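Local coordinates for protein fimbrial subunit type 1 (Actinomyces oris, PDB 3UXF) that forms the shaft of surface fimbriae as their major pilin subunit, a secreted, calcium-binding beta-sandwich protein involved in cell adhesion and anchored to peptidoglycan, at residues V47-Q52 / V140-T145; V212-G217 / G279-S284; P240-V245 / T256-I261. All blocks are in the same frame, centred on the assembly; numbering follows the deposited sequence. Where two conformers were deposited one is given.

Contact 1: V47-Q52 / V140-T145; sequences VHKCEQ and VSETRT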
loop_
_atom_site.group_PDB
_atom_site.type_symbol
_atom_site.label_atom_id
_atom_site.label_comp_id
_atom_site.label_asym_id
_atom_site.label_seq_id
_atom_site.Cartn_x
_atom_site.Cartn_y
_atom_site.Cartn_z
ATOM N N VAL A 47 10.619 -18.553 -18.836
ATOM C CA VAL A 47 9.604 -18.078 -17.882
ATOM C C VAL A 47 9.866 -16.589 -17.618
ATOM O O VAL A 47 10.989 -16.230 -17.296
ATOM C CB VAL A 47 9.728 -18.891 -16.573
ATOM C CG1 VAL A 47 8.622 -18.509 -15.536
ATOM C CG2 VAL A 47 9.644 -20.396 -16.883
ATOM N N HIS A 48 8.844 -15.753 -17.817
ATOM C CA HIS A 48 8.981 -14.301 -17.655
ATOM C C HIS A 48 8.409 -13.918 -16.281
ATOM O O HIS A 48 7.206 -14.052 -16.062
ATOM C CB HIS A 48 8.186 -13.600 -18.744
ATOM C CG HIS A 48 8.746 -13.794 -20.123
ATOM N ND1 HIS A 48 9.356 -12.781 -20.832
ATOM C CD2 HIS A 48 8.797 -14.894 -20.919
ATOM C CE1 HIS A 48 9.763 -13.244 -22.001
ATOM N NE2 HIS A 48 9.435 -14.521 -22.076
ATOM N N LYS A 49 9.279 -13.480 -15.364
ATOM C CA LYS A 49 8.847 -13.116 -14.016
ATOM C C LYS A 49 8.675 -11.595 -13.947
ATOM O O LYS A 49 9.616 -10.839 -14.199
ATOM C CB LYS A 49 9.868 -13.599 -12.986
ATOM C CG LYS A 49 9.517 -13.179 -11.530
ATOM C CD LYS A 49 8.295 -13.937 -11.011
ATOM C CE LYS A 49 7.911 -13.403 -9.589
ATOM N NZ LYS A 49 6.791 -14.194 -9.055
ATOM N N CYS A 50 7.450 -11.181 -13.631
ATOM C CA CYS A 50 7.047 -9.774 -13.658
ATOM C C CYS A 50 6.405 -9.411 -12.330
ATOM O O CYS A 50 5.781 -10.241 -11.691
ATOM C CB CYS A 50 6.020 -9.562 -14.780
ATOM S SG CYS A 50 6.587 -10.108 -16.424
ATOM N N GLU A 51 6.531 -8.150 -11.920
ATOM C CA GLU A 51 5.970 -7.721 -10.636
ATOM C C GLU A 51 4.452 -7.831 -10.605
ATOM O O GLU A 51 3.883 -8.239 -9.592
ATOM C CB GLU A 51 6.352 -6.263 -10.344
ATOM C CG GLU A 51 7.791 -6.056 -10.036
ATOM C CD GLU A 51 8.058 -4.671 -9.409
ATOM O OE1 GLU A 51 7.081 -3.938 -9.146
ATOM O OE2 GLU A 51 9.235 -4.321 -9.184
ATOM N N GLN A 52 3.821 -7.442 -11.714
ATOM C CA GLN A 52 2.365 -7.439 -11.870
ATOM C C GLN A 52 1.900 -8.399 -12.946
ATOM O O GLN A 52 2.514 -8.502 -14.012
ATOM C CB GLN A 52 1.875 -6.036 -12.264
ATOM C CG GLN A 52 2.003 -5.022 -11.155
ATOM C CD GLN A 52 1.281 -5.462 -9.902
ATOM O OE1 GLN A 52 1.797 -5.304 -8.792
ATOM N NE2 GLN A 52 0.078 -6.022 -10.067
ATOM N N VAL A 140 6.052 -26.489 -13.352
ATOM C CA VAL A 140 6.918 -25.346 -13.093
ATOM C C VAL A 140 6.532 -24.688 -11.786
ATOM O O VAL A 140 5.363 -24.317 -11.595
ATOM C CB VAL A 140 6.822 -24.326 -14.231
ATOM C CG1 VAL A 140 7.828 -23.170 -14.023
ATOM C CG2 VAL A 140 7.050 -25.030 -15.588
ATOM N N SER A 141 7.497 -24.533 -10.897
ATOM C CA SER A 141 7.210 -23.966 -9.584
ATOM C C SER A 141 8.254 -22.924 -9.194
ATOM O O SER A 141 9.461 -23.101 -9.401
ATOM C CB SER A 141 7.157 -25.094 -8.553
ATOM O OG SER A 141 6.862 -24.570 -7.260
ATOM N N GLU A 142 7.798 -21.824 -8.599
ATOM C CA GLU A 142 8.738 -20.854 -8.074
ATOM C C GLU A 142 9.239 -21.308 -6.713
ATOM O O GLU A 142 8.470 -21.376 -5.755
ATOM C CB GLU A 142 8.055 -19.487 -7.950
ATOM C CG GLU A 142 8.980 -18.373 -7.531
ATOM C CD GLU A 142 8.301 -17.004 -7.632
ATOM O OE1 GLU A 142 7.550 -16.768 -8.598
ATOM O OE2 GLU A 142 8.549 -16.152 -6.761
ATOM N N THR A 143 10.518 -21.658 -6.635
ATOM C CA THR A 143 11.029 -22.352 -5.452
ATOM C C THR A 143 11.916 -21.514 -4.533
ATOM O O THR A 143 12.281 -21.972 -3.432
ATOM C CB THR A 143 11.802 -23.623 -5.862
ATOM O OG1 THR A 143 12.699 -23.305 -6.938
ATOM C CG2 THR A 143 10.823 -24.708 -6.323
ATOM N N ARG A 144 12.327 -20.336 -5.001
ATOM C CA ARG A 144 12.911 -19.341 -4.087
ATOM C C ARG A 144 12.474 -17.949 -4.483
ATOM O O ARG A 144 12.662 -17.525 -5.633
ATOM C CB ARG A 144 14.448 -19.392 -4.030
ATOM C CG ARG A 144 14.961 -18.573 -2.840
ATOM C CD ARG A 144 16.467 -18.420 -2.782
ATOM N NE ARG A 144 17.053 -18.101 -4.079
ATOM C CZ ARG A 144 17.020 -16.906 -4.674
ATOM N NH1 ARG A 144 16.411 -15.860 -4.114
ATOM N NH2 ARG A 144 17.599 -16.767 -5.859
ATOM N N THR A 145 11.932 -17.218 -3.502
ATOM C CA THR A 145 11.278 -15.956 -3.750
ATOM C C THR A 145 11.786 -14.971 -2.718
ATOM O O THR A 145 11.623 -15.237 -1.545
ATOM C CB THR A 145 9.760 -16.099 -3.545
ATOM O OG1 THR A 145 9.242 -17.159 -4.383
ATOM C CG2 THR A 145 9.036 -14.795 -3.871
#
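Lys49 and Glu142 bridge the two sheets of the beta sandwich in the N-terminal pilin domain: 47-52 takes in the end of strand 44-48 and the loop after it, while strand 136-144 belongs to the opposing sheet. Lys49 leaves its backbone pointing toward that sheet, the side chain packing on Val74, and CG is still 5.0 Å from Glu142 OE1. There the chain bends (chi2 70°), which turns the rest toward the carboxylate. Lys49 CD is the first atom to feel it, 3.8 Å from OE1 of Glu142. Lys49 CE follows at 3.5 Å from the same Glu142 OE1, and Lys49 NZ ends 2.7 Å from Glu142 OE1 in a salt bridge, on the syn lone pair of that oxygen. The two side chains meet at about a right angle. NZ also gives a hydrogen bond to Ile150 O, and OE1 accepts a second one from Ala152 N, so both charged groups have a second, backbone partner, beside Phe79 and Val77. Two residues back on each strand, Val47 and Val140 point into the same interlayer, Val47 CG2 lying 4.4 Å from Val140 CG1. Beyond Glu142 a classic beta bulge sets Thr143 and Arg144 both opposite Glu78. The chain then returns Thr145 to the carboxylate, where its OG1 donates to Glu142 OE2 at 2.7 Å, on the anti side and 23° out of the carboxylate plane.

Contact 2: V212-G217 / G279-S284; sequences VDYPGG and GRRKAS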
loop_
_atom_site.group_PDB
_atom_site.type_symbol
_atom_site.label_atom_id
_atom_site.label_comp_id
_atom_site.label_asym_id
_atom_site.label_seq_id
_atom_site.Cartn_x
_atom_site.Cartn_y
_atom_site.Cartn_z
ATOM N N VAL A 212 -5.706 -21.877 -0.553
ATOM C CA VAL A 212 -5.224 -23.213 -0.193
ATOM C C VAL A 212 -6.413 -24.164 -0.343
ATOM O O VAL A 212 -7.540 -23.696 -0.458
ATOM C CB VAL A 212 -4.680 -23.298 1.239
ATOM C CG1 VAL A 212 -3.499 -22.316 1.434
ATOM C CG2 VAL A 212 -5.784 -23.033 2.266
ATOM N N ASP A 213 -6.158 -25.481 -0.345
ATOM C CA ASP A 213 -7.206 -26.479 -0.592
ATOM C C ASP A 213 -7.966 -26.753 0.681
ATOM O O ASP A 213 -7.756 -27.761 1.382
ATOM C CB ASP A 213 -6.599 -27.777 -1.159
ATOM C CG ASP A 213 -7.613 -28.919 -1.222
ATOM O OD1 ASP A 213 -8.835 -28.651 -1.361
ATOM O OD2 ASP A 213 -7.175 -30.092 -1.130
ATOM N N TYR A 214 -8.842 -25.810 1.019
ATOM C CA TYR A 214 -9.524 -25.884 2.280
ATOM C C TYR A 214 -10.300 -27.206 2.485
ATOM O O TYR A 214 -10.181 -27.841 3.527
ATOM C CB TYR A 214 -10.420 -24.639 2.454
ATOM C CG TYR A 214 -11.047 -24.647 3.804
ATOM C CD1 TYR A 214 -10.368 -24.145 4.911
ATOM C CD2 TYR A 214 -12.312 -25.200 4.004
ATOM C CE1 TYR A 214 -10.920 -24.187 6.153
ATOM C CE2 TYR A 214 -12.864 -25.265 5.252
ATOM C CZ TYR A 214 -12.181 -24.744 6.328
ATOM O OH TYR A 214 -12.695 -24.791 7.577
ATOM N N PRO A 215 -11.075 -27.630 1.477
ATOM C CA PRO A 215 -11.850 -28.843 1.760
ATOM C C PRO A 215 -10.963 -30.075 1.933
ATOM O O PRO A 215 -11.336 -31.004 2.659
ATOM C CB PRO A 215 -12.793 -28.964 0.555
ATOM C CG PRO A 215 -12.381 -27.973 -0.433
ATOM C CD PRO A 215 -11.485 -26.963 0.235
ATOM N N GLY A 216 -9.782 -30.042 1.320
ATOM C CA GLY A 216 -8.792 -31.105 1.470
ATOM C C GLY A 216 -8.052 -31.141 2.799
ATOM O O GLY A 216 -7.328 -32.095 3.115
ATOM N N GLY A 217 -8.216 -30.091 3.593
ATOM C CA GLY A 217 -7.601 -30.066 4.903
ATOM C C GLY A 217 -6.458 -29.076 5.007
ATOM O O GLY A 217 -5.923 -28.908 6.106
ATOM N N GLY A 279 -8.483 -17.769 13.226
ATOM C CA GLY A 279 -8.484 -16.723 12.211
ATOM C C GLY A 279 -7.897 -17.179 10.891
ATOM O O GLY A 279 -8.393 -16.851 9.814
ATOM N N ARG A 280 -6.845 -17.999 10.949
ATOM C CA ARG A 280 -6.300 -18.522 9.732
ATOM C C ARG A 280 -7.269 -19.459 9.021
ATOM O O ARG A 280 -7.347 -19.466 7.782
ATOM C CB ARG A 280 -4.986 -19.251 10.010
ATOM C CG ARG A 280 -3.858 -18.310 10.455
ATOM C CD ARG A 280 -2.501 -19.099 10.529
ATOM N NE ARG A 280 -2.523 -20.266 11.419
ATOM C CZ ARG A 280 -2.181 -20.240 12.706
ATOM N NH1 ARG A 280 -1.797 -19.105 13.274
ATOM N NH2 ARG A 280 -2.219 -21.352 13.439
ATOM N N ARG A 281 -8.018 -20.202 9.821
ATOM C CA ARG A 281 -9.005 -21.118 9.261
ATOM C C ARG A 281 -10.094 -20.307 8.557
ATOM O O ARG A 281 -10.446 -20.582 7.409
ATOM C CB ARG A 281 -9.600 -22.019 10.345
ATOM C CG ARG A 281 -10.520 -23.113 9.697
ATOM C CD ARG A 281 -11.601 -23.622 10.660
ATOM N NE ARG A 281 -12.483 -22.527 11.079
ATOM C CZ ARG A 281 -13.432 -21.998 10.321
ATOM N NH1 ARG A 281 -13.661 -22.460 9.102
ATOM N NH2 ARG A 281 -14.162 -20.977 10.794
ATOM N N LYS A 282 -10.571 -19.238 9.207
ATOM C CA LYS A 282 -11.570 -18.420 8.557
ATOM C C LYS A 282 -11.039 -17.831 7.262
ATOM O O LYS A 282 -11.740 -17.802 6.257
ATOM C CB LYS A 282 -12.024 -17.282 9.487
ATOM C CG LYS A 282 -12.887 -17.668 10.658
ATOM C CD LYS A 282 -13.355 -16.376 11.317
ATOM C CE LYS A 282 -14.408 -16.552 12.404
ATOM N NZ LYS A 282 -13.968 -17.222 13.668
ATOM N N ALA A 283 -9.805 -17.304 7.281
ATOM C CA ALA A 283 -9.245 -16.772 6.066
ATOM C C ALA A 283 -9.073 -17.817 4.952
ATOM O O ALA A 283 -9.301 -17.512 3.788
ATOM C CB ALA A 283 -7.919 -16.046 6.352
ATOM N N SER A 284 -8.572 -19.001 5.304
ATOM C CA SER A 284 -8.347 -20.052 4.324
ATOM C C SER A 284 -9.667 -20.368 3.604
ATOM O O SER A 284 -9.726 -20.442 2.380
ATOM C CB SER A 284 -7.831 -21.305 5.029
ATOM O OG SER A 284 -6.581 -21.060 5.660
HETATM O O HOH W 1 -7.555 -20.285 0.892
#
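Tyr214 and Arg281 both place CG anti to the backbone N (chi1 -175° for Tyr214), and a bend at chi3 of Arg281 (61°) folds its guanidinium back to the phenol oxygen. The setting is a type I beta turn, Tyr214 to Gly217, packed against helix 277-288. Just before it, Asp213 is the centre of an inverse gamma turn and makes an Asx motif, its OD1 accepting from Gly216 N. Arg281 NH1 donates to Tyr214 OH at 2.9 Å, almost in its own guanidinium plane, which stands 69° from the phenol ring. Lower on the same side chain, Arg281 CG comes up to the ring edge, 3.7 Å from Tyr214 CE1. The guanidinium serves the acidic residues of its helix as well: NE pairs with Glu278 and NH1 with Glu285, which probably holds it steady for the tyrosine. Tyr214 also makes a cation-pi contact with Arg219.

One turn along the helix, Ser284 CB fits between two side chains of the other segment, 3.8 Å from Tyr214 CD1 and 3.8 Å from Val212 CG2. Its OG donates to Arg280 O at 2.8 Å, from above the carbonyl plane. Ser284 N reaches that carbonyl oxygen from the opposite face of its plane. Ser284 OG is also hydrogen-bonded to Ile220 N, tying the chain beyond the turn to the helix. Water 1 completes the join, accepting from Val212 N at 2.8 Å and donating to Ser284 O at 2.6 Å.

Contact 3: P240-V245 / T256-I261; sequences PVVKIV and TDYTLI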
loop_
_atom_site.group_PDB
_atom_site.type_symbol
_atom_site.label_atom_id
_atom_site.label_comp_id
_atom_site.label_asym_id
_atom_site.label_seq_id
_atom_site.Cartn_x
_atom_site.Cartn_y
_atom_site.Cartn_z
ATOM N N PRO A 240 -7.510 -1.479 16.818
ATOM C CA PRO A 240 -7.642 -2.103 15.497
ATOM C C PRO A 240 -9.030 -2.713 15.254
ATOM O O PRO A 240 -9.674 -3.201 16.209
ATOM C CB PRO A 240 -6.616 -3.236 15.524
ATOM C CG PRO A 240 -6.281 -3.434 16.990
ATOM C CD PRO A 240 -6.495 -2.143 17.668
ATOM N N VAL A 241 -9.421 -2.730 13.970
ATOM C CA VAL A 241 -10.584 -3.455 13.497
ATOM C C VAL A 241 -10.067 -4.315 12.352
ATOM O O VAL A 241 -9.336 -3.816 11.490
ATOM C CB VAL A 241 -11.679 -2.513 12.994
ATOM C CG1 VAL A 241 -12.827 -3.331 12.430
ATOM C CG2 VAL A 241 -12.181 -1.680 14.146
ATOM N N VAL A 242 -10.396 -5.604 12.375
ATOM C CA VAL A 242 -9.926 -6.548 11.367
ATOM C C VAL A 242 -11.128 -7.212 10.720
ATOM O O VAL A 242 -12.005 -7.713 11.410
ATOM C CB VAL A 242 -9.028 -7.647 11.966
ATOM C CG1 VAL A 242 -8.487 -8.566 10.861
ATOM C CG2 VAL A 242 -7.863 -6.979 12.745
ATOM N N LYS A 243 -11.150 -7.195 9.402
ATOM C CA LYS A 243 -12.260 -7.778 8.638
ATOM C C LYS A 243 -11.754 -8.655 7.521
ATOM O O LYS A 243 -10.633 -8.499 7.037
ATOM C CB LYS A 243 -13.091 -6.677 7.982
ATOM C CG LYS A 243 -13.700 -5.659 8.995
ATOM C CD LYS A 243 -14.563 -4.668 8.247
ATOM C CE LYS A 243 -15.255 -3.753 9.223
ATOM N NZ LYS A 243 -16.201 -2.862 8.473
ATOM N N ILE A 244 -12.623 -9.536 7.049
ATOM C CA ILE A 244 -12.392 -10.153 5.750
ATOM C C ILE A 244 -13.376 -9.459 4.824
ATOM O O ILE A 244 -14.574 -9.476 5.094
ATOM C CB ILE A 244 -12.656 -11.659 5.801
ATOM C CG1 ILE A 244 -11.703 -12.349 6.777
ATOM C CG2 ILE A 244 -12.477 -12.276 4.377
ATOM C CD1 ILE A 244 -11.963 -13.871 6.924
ATOM N N VAL A 245 -12.869 -8.822 3.766
ATOM C CA VAL A 245 -13.700 -8.045 2.839
ATOM C C VAL A 245 -13.787 -8.733 1.501
ATOM O O VAL A 245 -13.060 -9.666 1.242
ATOM C CB VAL A 245 -13.211 -6.587 2.657
ATOM C CG1 VAL A 245 -13.229 -5.860 4.030
ATOM C CG2 VAL A 245 -11.820 -6.511 2.057
ATOM N N THR A 256 -9.958 -14.311 19.679
ATOM C CA THR A 256 -10.491 -15.453 18.931
ATOM C C THR A 256 -9.813 -15.620 17.573
ATOM O O THR A 256 -9.345 -16.709 17.231
ATOM C CB THR A 256 -11.999 -15.284 18.724
ATOM O OG1 THR A 256 -12.611 -15.164 20.015
ATOM C CG2 THR A 256 -12.575 -16.477 17.959
ATOM N N ASP A 257 -9.747 -14.537 16.790
ATOM C CA ASP A 257 -9.317 -14.635 15.402
ATOM C C ASP A 257 -7.937 -14.029 15.124
ATOM O O ASP A 257 -7.266 -14.392 14.150
ATOM C CB ASP A 257 -10.339 -13.945 14.504
ATOM C CG ASP A 257 -11.702 -14.622 14.567
ATOM O OD1 ASP A 257 -11.757 -15.871 14.482
ATOM O OD2 ASP A 257 -12.719 -13.916 14.675
ATOM N N TYR A 258 -7.562 -13.062 15.950
ATOM C CA TYR A 258 -6.245 -12.446 15.764
ATOM C C TYR A 258 -5.776 -11.860 17.062
ATOM O O TYR A 258 -6.559 -11.679 18.000
ATOM C CB TYR A 258 -6.309 -11.312 14.718
ATOM C CG TYR A 258 -7.186 -10.152 15.132
ATOM C CD1 TYR A 258 -6.668 -9.085 15.856
ATOM C CD2 TYR A 258 -8.551 -10.132 14.825
ATOM C CE1 TYR A 258 -7.464 -8.015 16.231
ATOM C CE2 TYR A 258 -9.354 -9.078 15.199
ATOM C CZ TYR A 258 -8.813 -8.039 15.921
ATOM O OH TYR A 258 -9.632 -7.000 16.288
ATOM N N THR A 259 -4.481 -11.582 17.167
ATOM C CA THR A 259 -4.000 -10.763 18.277
ATOM C C THR A 259 -3.121 -9.635 17.719
ATOM O O THR A 259 -2.393 -9.852 16.721
ATOM C CB THR A 259 -3.254 -11.614 19.355
ATOM O OG1 THR A 259 -1.865 -11.680 19.073
ATOM C CG2 THR A 259 -3.734 -13.035 19.383
ATOM N N LEU A 260 -3.208 -8.457 18.350
ATOM C CA LEU A 260 -2.376 -7.309 17.998
ATOM C C LEU A 260 -1.139 -7.363 18.878
ATOM O O LEU A 260 -1.266 -7.458 20.102
ATOM C CB LEU A 260 -3.083 -5.974 18.257
ATOM C CG LEU A 260 -2.197 -4.717 18.139
ATOM C CD1 LEU A 260 -1.647 -4.443 16.738
ATOM C CD2 LEU A 260 -2.986 -3.469 18.586
ATOM N N ILE A 261 0.037 -7.352 18.256
ATOM C CA ILE A 261 1.305 -7.335 19.000
ATOM C C ILE A 261 2.084 -6.084 18.637
ATOM O O ILE A 261 2.458 -5.937 17.476
ATOM C CB ILE A 261 2.133 -8.568 18.655
ATOM C CG1 ILE A 261 1.289 -9.817 18.906
ATOM C CG2 ILE A 261 3.455 -8.602 19.453
ATOM C CD1 ILE A 261 1.812 -11.023 18.168
HETATM O O HOH W 2 -8.921 -5.177 17.932
HETATM O O HOH W 3 -11.845 -6.603 14.688
#
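Val242 sets its CG2 methyl over one face of the Tyr258 ring, the two side chains running antiparallel alongside each other. That CG2 sits 3.5 Å from the centroid of the Tyr258 ring and only 13° off the normal, a CH-pi contact, while Val242 CB leans over the ring margin at 3.6 Å from Tyr258 CE2. The tyrosine carries its CG between the backbone N and the carbonyl carbon (chi1 64°), standing the ring up toward strand 241-245. This places the phenol oxygen beside the strand's backbone, where two waters bridge the gap. Water 2, at the ring edge, lies 2.6 Å from Tyr258 OH and donates to Pro240 O. Water 3 is 2.8 Å from the same Tyr258 OH and accepts from Val242 N. Further along, Pro240 and Leu260 cross at about a right angle, with Pro240 CG 3.7 Å from Leu260 CD2. Ile273 touches both Val242 and Leu260 from strand 269-275, and Leu296 and Leu300 of the neighbouring strand 295-302 flank Val242 and Pro240. No direct hydrogen bond links the segments: strands 241-245 and 258-264 belong to different sheets, which face each other and pack their side chains between them as in the hydrophobic core of a beta sandwich.

Overall arrangement
Contact 1 precedes the other two along an elongated chain. It closes before contact 2 opens, and their centres lie 24 Å apart with nearest atoms about 14 Å from each other; contact 3 is further off, its centre 30 Å from that of contact 1. Contacts 2 and 3 do touch: contact 3 is nested within the loop that contact 2 closes, their centres 17 Å apart, and a salt bridge from Lys282 NZ to Asp257 OD1 (2.7 Å) joins helix 277-288 to the start of 256-261. Ile244 CD1 also packs on the helix, 4.1 Å from Ala283 CA. Calcium ions are bound in the chain, one of them about 13 Å from the Glu142 side chain.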